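Local atomic coordinates of vestitone reductase (Medicago sativa, PDB entry 2P4H), a protein that catalyses the NADPH-dependent, stereospecific reduction of (3R)-vestitone to (3R,4R)-4'-methoxyisoflavan-2',4,7-triol, the penultimate step in making the defence compound medicarpin in alfalfa. Residues A[207-211]-A[270-274]; A[232-236]-A[296-300]; A[246-251]-A[288-294]; A[262-267]-A[309-314]. All blocks are in the same frame, centred on the assembly; numbering follows the deposited sequence.

Contact 1 (A[207-211]-A[270-274]); sequences LVLVL and YQILT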
loop_
_atom_site.group_PDB
_atom_site.type_symbol
_atom_site.label_atom_id
_atom_site.label_comp_id
_atom_site.label_asym_id
_atom_site.label_seq_id
_atom_site.Cartn_x
_atom_site.Cartn_y
_atom_site.Cartn_z
ATOM N N LEU A 207 10.882 3.357 11.134
ATOM C CA LEU A 207 11.310 3.993 12.378
ATOM C C LEU A 207 12.448 3.258 13.076
ATOM O O LEU A 207 12.650 3.410 14.279
ATOM C CB LEU A 207 10.121 4.123 13.336
ATOM C CG LEU A 207 8.971 5.020 12.871
ATOM C CD1 LEU A 207 7.941 5.151 13.985
ATOM C CD2 LEU A 207 9.508 6.393 12.485
ATOM N N VAL A 208 13.207 2.477 12.316
ATOM C CA VAL A 208 14.313 1.719 12.879
ATOM C C VAL A 208 15.292 2.571 13.699
ATOM O O VAL A 208 15.824 2.104 14.709
ATOM C CB VAL A 208 15.075 0.952 11.762
ATOM C CG1 VAL A 208 15.671 1.926 10.757
ATOM C CG2 VAL A 208 16.152 0.072 12.375
ATOM N N LEU A 209 15.524 3.815 13.289
ATOM C CA LEU A 209 16.461 4.661 14.028
ATOM C C LEU A 209 15.948 5.123 15.394
ATOM O O LEU A 209 16.745 5.482 16.263
ATOM C CB LEU A 209 16.876 5.876 13.187
ATOM C CG LEU A 209 17.694 5.598 11.920
ATOM C CD1 LEU A 209 18.121 6.930 11.313
ATOM C CD2 LEU A 209 18.919 4.747 12.243
ATOM N N VAL A 210 14.634 5.117 15.594
ATOM C CA VAL A 210 14.083 5.532 16.886
ATOM C C VAL A 210 13.433 4.390 17.663
ATOM O O VAL A 210 13.246 4.495 18.876
ATOM C CB VAL A 210 13.038 6.661 16.733
ATOM C CG1 VAL A 210 13.694 7.901 16.147
ATOM C CG2 VAL A 210 11.888 6.196 15.864
ATOM N N LEU A 211 13.096 3.307 16.966
ATOM C CA LEU A 211 12.449 2.143 17.576
ATOM C C LEU A 211 13.364 0.934 17.703
ATOM O O LEU A 211 13.207 0.118 18.614
ATOM C CB LEU A 211 11.221 1.725 16.760
ATOM C CG LEU A 211 9.926 2.522 16.901
ATOM C CD1 LEU A 211 8.920 2.068 15.856
ATOM C CD2 LEU A 211 9.371 2.317 18.296
ATOM N N TYR A 270 15.354 11.315 21.486
ATOM C CA TYR A 270 15.725 9.935 21.186
ATOM C C TYR A 270 17.208 9.778 20.884
ATOM O O TYR A 270 17.841 10.683 20.340
ATOM C CB TYR A 270 14.932 9.411 19.981
ATOM C CG TYR A 270 13.436 9.431 20.168
ATOM C CD1 TYR A 270 12.842 8.791 21.256
ATOM C CD2 TYR A 270 12.611 10.094 19.261
ATOM C CE1 TYR A 270 11.463 8.814 21.436
ATOM C CE2 TYR A 270 11.231 10.123 19.432
ATOM C CZ TYR A 270 10.664 9.483 20.523
ATOM O OH TYR A 270 9.302 9.525 20.711
ATOM N N GLN A 271 17.755 8.624 21.248
ATOM C CA GLN A 271 19.151 8.320 20.970
ATOM C C GLN A 271 19.140 7.803 19.539
ATOM O O GLN A 271 18.675 6.695 19.270
ATOM C CB GLN A 271 19.671 7.241 21.927
ATOM C CG GLN A 271 20.156 7.767 23.278
ATOM C CD GLN A 271 19.146 8.668 23.967
ATOM O OE1 GLN A 271 18.838 9.759 23.485
ATOM N NE2 GLN A 271 18.628 8.215 25.104
ATOM N N ILE A 272 19.634 8.623 18.620
ATOM C CA ILE A 272 19.652 8.271 17.206
ATOM C C ILE A 272 21.061 8.185 16.646
ATOM O O ILE A 272 21.887 9.068 16.884
ATOM C CB ILE A 272 18.861 9.318 16.388
ATOM C CG1 ILE A 272 17.402 9.343 16.853
ATOM C CG2 ILE A 272 18.958 9.011 14.900
ATOM C CD1 ILE A 272 16.579 10.453 16.234
ATOM N N LEU A 273 21.334 7.120 15.900
ATOM C CA LEU A 273 22.643 6.939 15.289
ATOM C C LEU A 273 22.921 8.143 14.403
ATOM O O LEU A 273 22.075 8.545 13.601
ATOM C CB LEU A 273 22.669 5.668 14.440
ATOM C CG LEU A 273 22.636 4.343 15.202
ATOM C CD1 LEU A 273 22.339 3.205 14.245
ATOM C CD2 LEU A 273 23.972 4.126 15.898
ATOM N N THR A 274 24.109 8.715 14.546
ATOM C CA THR A 274 24.497 9.875 13.757
ATOM C C THR A 274 25.016 9.478 12.384
ATOM O O THR A 274 25.305 8.308 12.116
ATOM C CB THR A 274 25.621 10.661 14.447
ATOM O OG1 THR A 274 26.791 9.835 14.523
ATOM C CG2 THR A 274 25.204 11.083 15.850
HETATM O O HOH W 1 19.426 4.909 15.999
#

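Contact 2 (A[232-236]-A[296-300]); sequences RAHIY and DAGFD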
loop_
_atom_site.group_PDB
_atom_site.type_symbol
_atom_site.label_atom_id
_atom_site.label_comp_id
_atom_site.label_asym_id
_atom_site.label_seq_id
_atom_site.Cartn_x
_atom_site.Cartn_y
_atom_site.Cartn_z
ATOM N N ARG A 232 -5.572 9.519 -0.588
ATOM C CA ARG A 232 -5.939 10.611 -1.485
ATOM C C ARG A 232 -5.765 10.199 -2.949
ATOM O O ARG A 232 -6.580 10.559 -3.795
ATOM C CB ARG A 232 -5.099 11.857 -1.184
ATOM C CG ARG A 232 -5.455 12.532 0.138
ATOM C CD ARG A 232 -4.610 13.778 0.421
ATOM N NE ARG A 232 -4.811 14.823 -0.582
ATOM C CZ ARG A 232 -4.002 15.047 -1.612
ATOM N NH1 ARG A 232 -2.914 14.311 -1.783
ATOM N NH2 ARG A 232 -4.294 15.997 -2.492
ATOM N N ALA A 233 -4.710 9.438 -3.242
ATOM C CA ALA A 233 -4.461 8.986 -4.611
ATOM C C ALA A 233 -5.575 8.057 -5.086
ATOM O O ALA A 233 -5.971 8.110 -6.248
ATOM C CB ALA A 233 -3.114 8.279 -4.694
ATOM N N HIS A 234 -6.071 7.201 -4.194
ATOM C CA HIS A 234 -7.161 6.291 -4.538
ATOM C C HIS A 234 -8.397 7.089 -4.938
ATOM O O HIS A 234 -9.018 6.821 -5.965
ATOM C CB HIS A 234 -7.519 5.388 -3.347
ATOM C CG HIS A 234 -6.619 4.200 -3.186
ATOM N ND1 HIS A 234 -7.003 2.919 -3.522
ATOM C CD2 HIS A 234 -5.358 4.101 -2.706
ATOM C CE1 HIS A 234 -6.016 2.082 -3.253
ATOM N NE2 HIS A 234 -5.007 2.774 -2.757
ATOM N N ILE A 235 -8.751 8.075 -4.122
ATOM C CA ILE A 235 -9.922 8.892 -4.405
ATOM C C ILE A 235 -9.728 9.696 -5.689
ATOM O O ILE A 235 -10.644 9.812 -6.502
ATOM C CB ILE A 235 -10.226 9.827 -3.213
ATOM C CG1 ILE A 235 -10.624 8.985 -1.997
ATOM C CG2 ILE A 235 -11.345 10.800 -3.576
ATOM C CD1 ILE A 235 -10.848 9.787 -0.724
ATOM N N TYR A 236 -8.529 10.233 -5.884
ATOM C CA TYR A 236 -8.236 11.009 -7.083
ATOM C C TYR A 236 -8.422 10.176 -8.353
ATOM O O TYR A 236 -9.073 10.608 -9.308
ATOM C CB TYR A 236 -6.800 11.541 -7.041
ATOM C CG TYR A 236 -6.456 12.395 -8.240
ATOM C CD1 TYR A 236 -6.791 13.750 -8.273
ATOM C CD2 TYR A 236 -5.857 11.836 -9.366
ATOM C CE1 TYR A 236 -6.541 14.523 -9.399
ATOM C CE2 TYR A 236 -5.605 12.600 -10.504
ATOM C CZ TYR A 236 -5.949 13.943 -10.513
ATOM O OH TYR A 236 -5.694 14.702 -11.631
ATOM N N ASP A 296 2.025 13.942 -13.396
ATOM C CA ASP A 296 1.667 14.431 -14.732
ATOM C C ASP A 296 0.165 14.257 -14.947
ATOM O O ASP A 296 -0.441 14.977 -15.742
ATOM C CB ASP A 296 2.390 13.646 -15.840
ATOM C CG ASP A 296 3.826 14.086 -16.056
ATOM O OD1 ASP A 296 4.230 15.144 -15.536
ATOM O OD2 ASP A 296 4.549 13.363 -16.782
ATOM N N ALA A 297 -0.425 13.289 -14.249
ATOM C CA ALA A 297 -1.850 13.017 -14.373
ATOM C C ALA A 297 -2.693 14.003 -13.580
ATOM O O ALA A 297 -3.920 13.952 -13.635
ATOM C CB ALA A 297 -2.157 11.588 -13.929
ATOM N N GLY A 298 -2.038 14.887 -12.831
ATOM C CA GLY A 298 -2.777 15.885 -12.079
ATOM C C GLY A 298 -2.878 15.710 -10.577
ATOM O O GLY A 298 -3.369 16.608 -9.893
ATOM N N PHE A 299 -2.434 14.569 -10.057
ATOM C CA PHE A 299 -2.484 14.335 -8.618
ATOM C C PHE A 299 -1.424 15.173 -7.912
ATOM O O PHE A 299 -0.313 15.328 -8.409
ATOM C CB PHE A 299 -2.236 12.856 -8.307
ATOM C CG PHE A 299 -2.248 12.543 -6.835
ATOM C CD1 PHE A 299 -3.431 12.618 -6.105
ATOM C CD2 PHE A 299 -1.071 12.198 -6.173
ATOM C CE1 PHE A 299 -3.442 12.354 -4.733
ATOM C CE2 PHE A 299 -1.075 11.932 -4.799
ATOM C CZ PHE A 299 -2.261 12.010 -4.081
ATOM N N ASP A 300 -1.774 15.712 -6.751
ATOM C CA ASP A 300 -0.835 16.518 -5.980
ATOM C C ASP A 300 -0.667 15.918 -4.595
ATOM O O ASP A 300 -1.651 15.677 -3.896
ATOM C CB ASP A 300 -1.340 17.958 -5.840
ATOM C CG ASP A 300 -1.412 18.684 -7.168
ATOM O OD1 ASP A 300 -2.215 18.274 -8.031
ATOM O OD2 ASP A 300 -0.665 19.669 -7.348
#

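Contact 3 (A[246-251]-A[288-294]); sequences RYNCSP and DLNTKKL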
loop_
_atom_site.group_PDB
_atom_site.type_symbol
_atom_site.label_atom_id
_atom_site.label_comp_id
_atom_site.label_asym_id
_atom_site.label_seq_id
_atom_site.Cartn_x
_atom_site.Cartn_y
_atom_site.Cartn_z
ATOM N N ARG A 246 -0.635 1.216 -14.652
ATOM C CA ARG A 246 0.211 1.283 -13.460
ATOM C C ARG A 246 0.640 2.700 -13.101
ATOM O O ARG A 246 0.942 3.511 -13.974
ATOM C CB ARG A 246 1.495 0.476 -13.661
ATOM C CG ARG A 246 1.346 -0.893 -14.277
ATOM C CD ARG A 246 2.720 -1.531 -14.374
ATOM N NE ARG A 246 3.167 -2.085 -13.099
ATOM C CZ ARG A 246 4.430 -2.385 -12.809
ATOM N NH1 ARG A 246 5.396 -2.167 -13.695
ATOM N NH2 ARG A 246 4.725 -2.953 -11.649
ATOM N N TYR A 247 0.694 2.979 -11.802
ATOM C CA TYR A 247 1.142 4.278 -11.314
ATOM C C TYR A 247 1.984 4.119 -10.059
ATOM O O TYR A 247 1.513 3.572 -9.055
ATOM C CB TYR A 247 -0.041 5.187 -10.962
ATOM C CG TYR A 247 -0.789 5.752 -12.144
ATOM C CD1 TYR A 247 -0.427 6.976 -12.705
ATOM C CD2 TYR A 247 -1.853 5.054 -12.707
ATOM C CE1 TYR A 247 -1.109 7.490 -13.803
ATOM C CE2 TYR A 247 -2.543 5.556 -13.809
ATOM C CZ TYR A 247 -2.162 6.775 -14.349
ATOM O OH TYR A 247 -2.827 7.267 -15.449
ATOM N N ASN A 248 3.231 4.571 -10.119
ATOM C CA ASN A 248 4.084 4.559 -8.934
ATOM C C ASN A 248 3.472 5.625 -8.025
ATOM O O ASN A 248 2.997 6.657 -8.508
ATOM C CB ASN A 248 5.514 5.007 -9.259
ATOM C CG ASN A 248 6.395 3.888 -9.772
ATOM O OD1 ASN A 248 6.158 2.712 -9.497
ATOM N ND2 ASN A 248 7.443 4.256 -10.504
ATOM N N CYS A 249 3.474 5.382 -6.721
ATOM C CA CYS A 249 2.953 6.357 -5.756
ATOM C C CYS A 249 4.019 6.362 -4.664
ATOM O O CYS A 249 3.812 5.875 -3.547
ATOM C CB CYS A 249 1.604 5.890 -5.218
ATOM S SG CYS A 249 0.773 7.116 -4.199
ATOM N N SER A 250 5.157 6.957 -5.002
ATOM C CA SER A 250 6.339 6.950 -4.145
ATOM C C SER A 250 7.079 8.279 -4.288
ATOM O O SER A 250 8.117 8.352 -4.944
ATOM C CB SER A 250 7.216 5.789 -4.629
ATOM O OG SER A 250 8.366 5.585 -3.847
ATOM N N PRO A 251 6.567 9.341 -3.648
ATOM C CA PRO A 251 7.177 10.672 -3.724
ATOM C C PRO A 251 8.506 10.886 -3.017
ATOM O O PRO A 251 9.198 11.872 -3.285
ATOM C CB PRO A 251 6.089 11.572 -3.150
ATOM C CG PRO A 251 5.516 10.712 -2.064
ATOM C CD PRO A 251 5.392 9.357 -2.753
ATOM N N ASP A 288 14.536 4.536 -6.413
ATOM C CA ASP A 288 13.562 5.613 -6.363
ATOM C C ASP A 288 12.492 5.204 -7.380
ATOM O O ASP A 288 12.806 4.934 -8.543
ATOM C CB ASP A 288 14.245 6.926 -6.777
ATOM C CG ASP A 288 13.296 8.118 -6.797
ATOM O OD1 ASP A 288 12.184 8.032 -6.239
ATOM O OD2 ASP A 288 13.684 9.162 -7.365
ATOM N N LEU A 289 11.242 5.104 -6.938
ATOM C CA LEU A 289 10.153 4.739 -7.839
ATOM C C LEU A 289 9.569 6.056 -8.354
ATOM O O LEU A 289 8.693 6.657 -7.727
ATOM C CB LEU A 289 9.101 3.904 -7.093
ATOM C CG LEU A 289 9.670 2.730 -6.277
ATOM C CD1 LEU A 289 8.530 1.946 -5.643
ATOM C CD2 LEU A 289 10.502 1.813 -7.169
ATOM N N ASN A 290 10.096 6.498 -9.495
ATOM C CA ASN A 290 9.714 7.755 -10.143
ATOM C C ASN A 290 8.200 7.904 -10.212
ATOM O O ASN A 290 7.517 7.105 -10.841
ATOM C CB ASN A 290 10.324 7.797 -11.545
ATOM C CG ASN A 290 10.339 9.188 -12.145
ATOM O OD1 ASN A 290 11.004 9.423 -13.162
ATOM N ND2 ASN A 290 9.615 10.116 -11.533
ATOM N N THR A 291 7.690 8.947 -9.568
ATOM C CA THR A 291 6.257 9.182 -9.499
ATOM C C THR A 291 5.783 10.310 -10.426
ATOM O O THR A 291 4.698 10.877 -10.265
ATOM C CB THR A 291 5.895 9.389 -8.005
ATOM O OG1 THR A 291 6.214 8.174 -7.311
ATOM C CG2 THR A 291 4.428 9.693 -7.792
ATOM N N LYS A 292 6.596 10.593 -11.438
ATOM C CA LYS A 292 6.273 11.621 -12.419
ATOM C C LYS A 292 4.965 11.325 -13.167
ATOM O O LYS A 292 4.187 12.235 -13.433
ATOM C CB LYS A 292 7.426 11.759 -13.418
ATOM C CG LYS A 292 7.166 12.736 -14.554
ATOM C CD LYS A 292 8.417 12.914 -15.404
ATOM C CE LYS A 292 8.168 13.825 -16.599
ATOM N NZ LYS A 292 7.187 13.234 -17.552
ATOM N N LYS A 293 4.707 10.060 -13.496
ATOM C CA LYS A 293 3.482 9.721 -14.222
ATOM C C LYS A 293 2.224 10.148 -13.466
ATOM O O LYS A 293 1.306 10.740 -14.045
ATOM C CB LYS A 293 3.434 8.219 -14.510
ATOM C CG LYS A 293 2.280 7.796 -15.407
ATOM C CD LYS A 293 2.250 6.283 -15.575
ATOM C CE LYS A 293 1.082 5.832 -16.447
ATOM N NZ LYS A 293 1.059 4.346 -16.617
ATOM N N LEU A 294 2.180 9.856 -12.172
ATOM C CA LEU A 294 1.022 10.219 -11.365
ATOM C C LEU A 294 0.880 11.737 -11.229
ATOM O O LEU A 294 -0.231 12.266 -11.265
ATOM C CB LEU A 294 1.122 9.563 -9.983
ATOM C CG LEU A 294 -0.017 9.817 -8.991
ATOM C CD1 LEU A 294 -1.351 9.421 -9.604
ATOM C CD2 LEU A 294 0.239 9.022 -7.720
HETATM O O HOH W 2 3.791 7.716 -11.054
HETATM O O HOH W 3 10.921 6.600 -4.278
HETATM O O HOH W 4 10.225 9.907 -5.818
#

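Contact 4 (A[262-267]-A[309-314]); sequences LLSAKY and FDDAIQ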
loop_
_atom_site.group_PDB
_atom_site.type_symbol
_atom_site.label_atom_id
_atom_site.label_comp_id
_atom_site.label_asym_id
_atom_site.label_seq_id
_atom_site.Cartn_x
_atom_site.Cartn_y
_atom_site.Cartn_z
ATOM N N LEU A 262 17.418 14.306 9.774
ATOM C CA LEU A 262 16.077 14.824 10.008
ATOM C C LEU A 262 15.581 14.476 11.407
ATOM O O LEU A 262 15.163 15.352 12.163
ATOM C CB LEU A 262 15.103 14.264 8.959
ATOM C CG LEU A 262 13.626 14.688 9.018
ATOM C CD1 LEU A 262 12.948 14.283 7.722
ATOM C CD2 LEU A 262 12.916 14.049 10.201
ATOM N N LEU A 263 15.628 13.196 11.754
ATOM C CA LEU A 263 15.146 12.757 13.055
ATOM C C LEU A 263 15.958 13.279 14.239
ATOM O O LEU A 263 15.397 13.566 15.300
ATOM C CB LEU A 263 15.071 11.227 13.090
ATOM C CG LEU A 263 14.150 10.616 12.027
ATOM C CD1 LEU A 263 14.205 9.100 12.111
ATOM C CD2 LEU A 263 12.723 11.113 12.226
ATOM N N SER A 264 17.270 13.413 14.067
ATOM C CA SER A 264 18.110 13.905 15.154
ATOM C C SER A 264 17.766 15.349 15.502
ATOM O O SER A 264 17.756 15.731 16.672
ATOM C CB SER A 264 19.591 13.816 14.776
ATOM O OG SER A 264 19.998 12.468 14.620
ATOM N N ALA A 265 17.476 16.145 14.481
ATOM C CA ALA A 265 17.142 17.546 14.689
ATOM C C ALA A 265 15.738 17.748 15.248
ATOM O O ALA A 265 15.527 18.576 16.136
ATOM C CB ALA A 265 17.296 18.314 13.377
ATOM N N LYS A 266 14.776 16.981 14.748
ATOM C CA LYS A 266 13.395 17.130 15.191
ATOM C C LYS A 266 13.026 16.391 16.475
ATOM O O LYS A 266 12.105 16.806 17.177
ATOM C CB LYS A 266 12.440 16.711 14.067
ATOM C CG LYS A 266 12.635 17.477 12.762
ATOM C CD LYS A 266 12.549 18.984 12.965
ATOM C CE LYS A 266 12.800 19.729 11.659
ATOM N NZ LYS A 266 12.824 21.209 11.850
ATOM N N TYR A 267 13.737 15.311 16.785
ATOM C CA TYR A 267 13.442 14.526 17.983
ATOM C C TYR A 267 14.696 14.273 18.814
ATOM O O TYR A 267 15.160 13.140 18.929
ATOM C CB TYR A 267 12.803 13.190 17.584
ATOM C CG TYR A 267 11.625 13.354 16.653
ATOM C CD1 TYR A 267 10.364 13.697 17.140
ATOM C CD2 TYR A 267 11.790 13.235 15.274
ATOM C CE1 TYR A 267 9.296 13.922 16.271
ATOM C CE2 TYR A 267 10.737 13.461 14.401
ATOM C CZ TYR A 267 9.494 13.806 14.903
ATOM O OH TYR A 267 8.457 14.058 14.036
ATOM N N PHE A 309 6.971 11.261 8.947
ATOM C CA PHE A 309 7.643 10.768 10.139
ATOM C C PHE A 309 6.960 11.249 11.414
ATOM O O PHE A 309 6.829 10.483 12.366
ATOM C CB PHE A 309 9.117 11.194 10.148
ATOM C CG PHE A 309 10.005 10.326 9.296
ATOM C CD1 PHE A 309 10.261 9.006 9.659
ATOM C CD2 PHE A 309 10.566 10.818 8.122
ATOM C CE1 PHE A 309 11.064 8.183 8.863
ATOM C CE2 PHE A 309 11.370 10.003 7.316
ATOM C CZ PHE A 309 11.617 8.683 7.690
ATOM N N ASP A 310 6.511 12.502 11.442
ATOM C CA ASP A 310 5.871 12.997 12.653
ATOM C C ASP A 310 4.553 12.300 12.942
ATOM O O ASP A 310 4.273 11.957 14.091
ATOM C CB ASP A 310 5.637 14.506 12.593
ATOM C CG ASP A 310 5.291 15.079 13.954
ATOM O OD1 ASP A 310 6.146 14.986 14.863
ATOM O OD2 ASP A 310 4.170 15.602 14.120
ATOM N N ASP A 311 3.739 12.090 11.912
ATOM C CA ASP A 311 2.461 11.422 12.118
ATOM C C ASP A 311 2.677 10.009 12.648
ATOM O O ASP A 311 1.973 9.566 13.554
ATOM C CB ASP A 311 1.641 11.389 10.821
ATOM C CG ASP A 311 1.008 12.732 10.501
ATOM O OD1 ASP A 311 0.834 13.538 11.438
ATOM O OD2 ASP A 311 0.665 12.982 9.325
ATOM N N ALA A 312 3.660 9.307 12.098
ATOM C CA ALA A 312 3.951 7.955 12.549
ATOM C C ALA A 312 4.466 7.962 13.991
ATOM O O ALA A 312 4.025 7.170 14.824
ATOM C CB ALA A 312 4.982 7.305 11.626
ATOM N N ILE A 313 5.395 8.863 14.287
ATOM C CA ILE A 313 5.965 8.944 15.624
ATOM C C ILE A 313 4.939 9.324 16.689
ATOM O O ILE A 313 4.878 8.682 17.742
ATOM C CB ILE A 313 7.170 9.912 15.630
ATOM C CG1 ILE A 313 8.349 9.236 14.920
ATOM C CG2 ILE A 313 7.542 10.303 17.055
ATOM C CD1 ILE A 313 9.513 10.156 14.617
ATOM N N GLN A 314 4.120 10.338 16.423
ATOM C CA GLN A 314 3.108 10.739 17.400
ATOM C C GLN A 314 2.100 9.613 17.627
ATOM O O GLN A 314 1.666 9.375 18.760
ATOM C CB GLN A 314 2.367 12.002 16.945
ATOM C CG GLN A 314 3.237 13.246 16.786
ATOM C CD GLN A 314 4.187 13.469 17.951
ATOM O OE1 GLN A 314 3.846 13.216 19.109
ATOM N NE2 GLN A 314 5.381 13.964 17.650
#

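Contact 1 (A[207-211]-A[270-274])
Val210 meets Tyr270 and Ile272 through one methyl group, CG1. That methyl lies 3.9 Å from CD1 of Ile272 and 4.0 Å from CD2 of Tyr270. The first torsion of Val210 sets it there: CG1 is anti to the carbonyl carbon (chi1 -63°). The side chains of Val210 and Ile272 lie side by side and point the same way. The Tyr270 side chain crosses Val210 at a slant.

Ile272 uses both of its branches. The CG1 arm, anti to its own carbonyl carbon (chi1 -61°), runs on to CD1 and the valine. The CG2 methyl, on the other branch, packs 4.1 Å from CB of Leu209. Farther along, Leu209 CD2 and Leu273 CD1 touch more loosely, at 4.3 Å. An alanine at Ile272 is likely to open a gap beside Val210 CG1 and Leu209 CB, because both branches would be gone.

No direct hydrogen bond joins 207-211 to 270-274. A single water does so instead. It donates to Leu209 O at 2.8 Å and accepts from Leu273 N at 2.9 Å. The short helix 208-211 is thus tied to the loop after helix 256-266. That helix also packs against both sides, with Met259 and Ser260 touching Leu209, and Leu263 and Ser264 touching Ile272.

The chemistry is that of a small apolar patch near the surface. Van der Waals contact between aliphatic groups and one ring carbon holds it, and the water satisfies two backbone polar atoms that do not meet directly.

Contact 2 (A[232-236]-A[296-300])
The backbones of helix 227-239 and the loop 296-300 come closest at Tyr236 and Phe299, whose CA atoms are 6.8 Å apart, just beyond the Schellman motif at Gly298 that ends helix 292-296. The Tyr236 ring reaches toward the loop, its OH donating to Ala297 O at 2.8 Å. The CB of Phe299 sits over one face of this ring, 4.1 Å from its centroid. The Phe299 ring then turns an edge toward the same tyrosine in an offset edge-to-face pair, with planes at 63°. Ala233 CB lies over a face of the Phe299 ring, 4.2 Å from the centroid.

Arg232 closes the other end. Its chain bends at chi3 (62°), and the guanidinium meets Asp300 O end-on. NH1 donates at 2.8 Å and NH2 at 3.0 Å to this one oxygen, which lies near the guanidinium plane. NH1 also has a salt bridge to Asp229, which probably helps fix the group's rotation.

Phe299 is buried between these residues and meets Phe301 edge-to-face. Beyond this contact, helix 227-239 packs against helix 12-23 through Ile235, and Ala233 touches Cys249, just past strand 245-248.

Contact 3 (A[246-251]-A[288-294])
Asn248, Ser250 and Lys293 make the direct hydrogen bonds between 246-251 and 288-294. Asn248 ND2 donates to Asn290 O at 2.9 Å. The bond is nearly straight (166°), but the donor stands above the carbonyl plane. Ser250 N donates to Thr291 OG1 at 2.8 Å. That hydroxyl donates to Leu289 O, linking two backbone groups. Lys293 NZ donates to Arg246 O at 2.8 Å, in the carbonyl plane.

Water adds three bridges. One joins Asn248 O to Leu294 N. Another joins Ser250 O to Asp288 OD1, and a third sits among Ser250 OG, Asp288 OD1 and Leu289 N.

The Lys293 and Tyr247 side chains cross at about a right angle, with the lysine over one ring face. Its NZ makes a cation-pi contact, 4.6 Å from the ring centroid. The tyrosine OH is hydrogen-bonded to Pro243 O.

Apolar pairs are Tyr247 CD1 with Leu294 CD1 at 4.1 Å and Cys249 SG with Leu294 CD2 at 4.0 Å. Leu289 CB packs 3.6 Å from Ser250 CB.

Much of the contact satisfies backbone polar groups where strand 245-248, an outermost strand of the Rossmann-type sheet, runs out. The lysine charge is probably eased by a carbonyl and a ring.

Contact 4 (A[262-267]-A[309-314])
Tyr267 reaches across to Asp310 and Ile313 in a helix-helix packing contact between helix 256-266 and helix 305-319. The axes of segments 262-266 and 309-314 cross at -62° and approach to 12.4 Å, so long side chains fill the space between them.

Tyr267 follows the last turn of its helix. Its ring and the Ile313 side chain come from opposite directions. The methyl CD1 of Ile313 lies over one face of the ring, 3.8 Å from the centroid, in a CH-pi contact displaced toward CE2. The Asp310 carboxylate stands instead at the ring's edge. It is nearly coplanar with the ring (16°), although the two side chains cross at about a right angle. The tyrosine hydroxyl donates to Asp310 OD1 at 2.6 Å.

Leu263 CD2 packs against two partners, 4.1 Å from Phe309 CG and 4.1 Å from Ile313 CD1. Leu263 and Phe309 cross at about a right angle. Leu262 CD1 touches Phe309 CD2 at 4.2 Å. Phe309 also meets Leu207.

A leucine at Tyr267 would probably leave Asp310 OD1 without its hydroxyl donor, and Ile313 CD1 would lose the ring face it rests on.

The aspartate is set by its own torsion, with CG anti to the backbone N (chi1 -166°). OD1 accepts the tyrosine's hydrogen bond on its anti lone pair. Gln314 NE2 donates to the same Asp310 OD1 at 3.1 Å, from above the carboxylate plane.

The four contacts form two pairs. Contacts 1 and 4 have centres 10 Å apart and touch: Ile272 CD1 lies 3.5 Å from Leu263 O, and Leu207 CD2 lies 3.9 Å from Ile313 CG1. Contacts 2 and 3 have centres 11 Å apart and share packing, with Phe299 CB 3.6 Å from Leu294 O and Ala233 CB 4.1 Å from Cys249 SG. The pairs stay apart, contacts 1 and 2 having centres 33 Å from each other. The second pair lies nearer the predicted NADP(+) site: the side chains of Ala233 and Cys249 are each about 9 Å from that of Leu13. In contact 4, the Phe309 side chain is about 12 Å from that of Phe12.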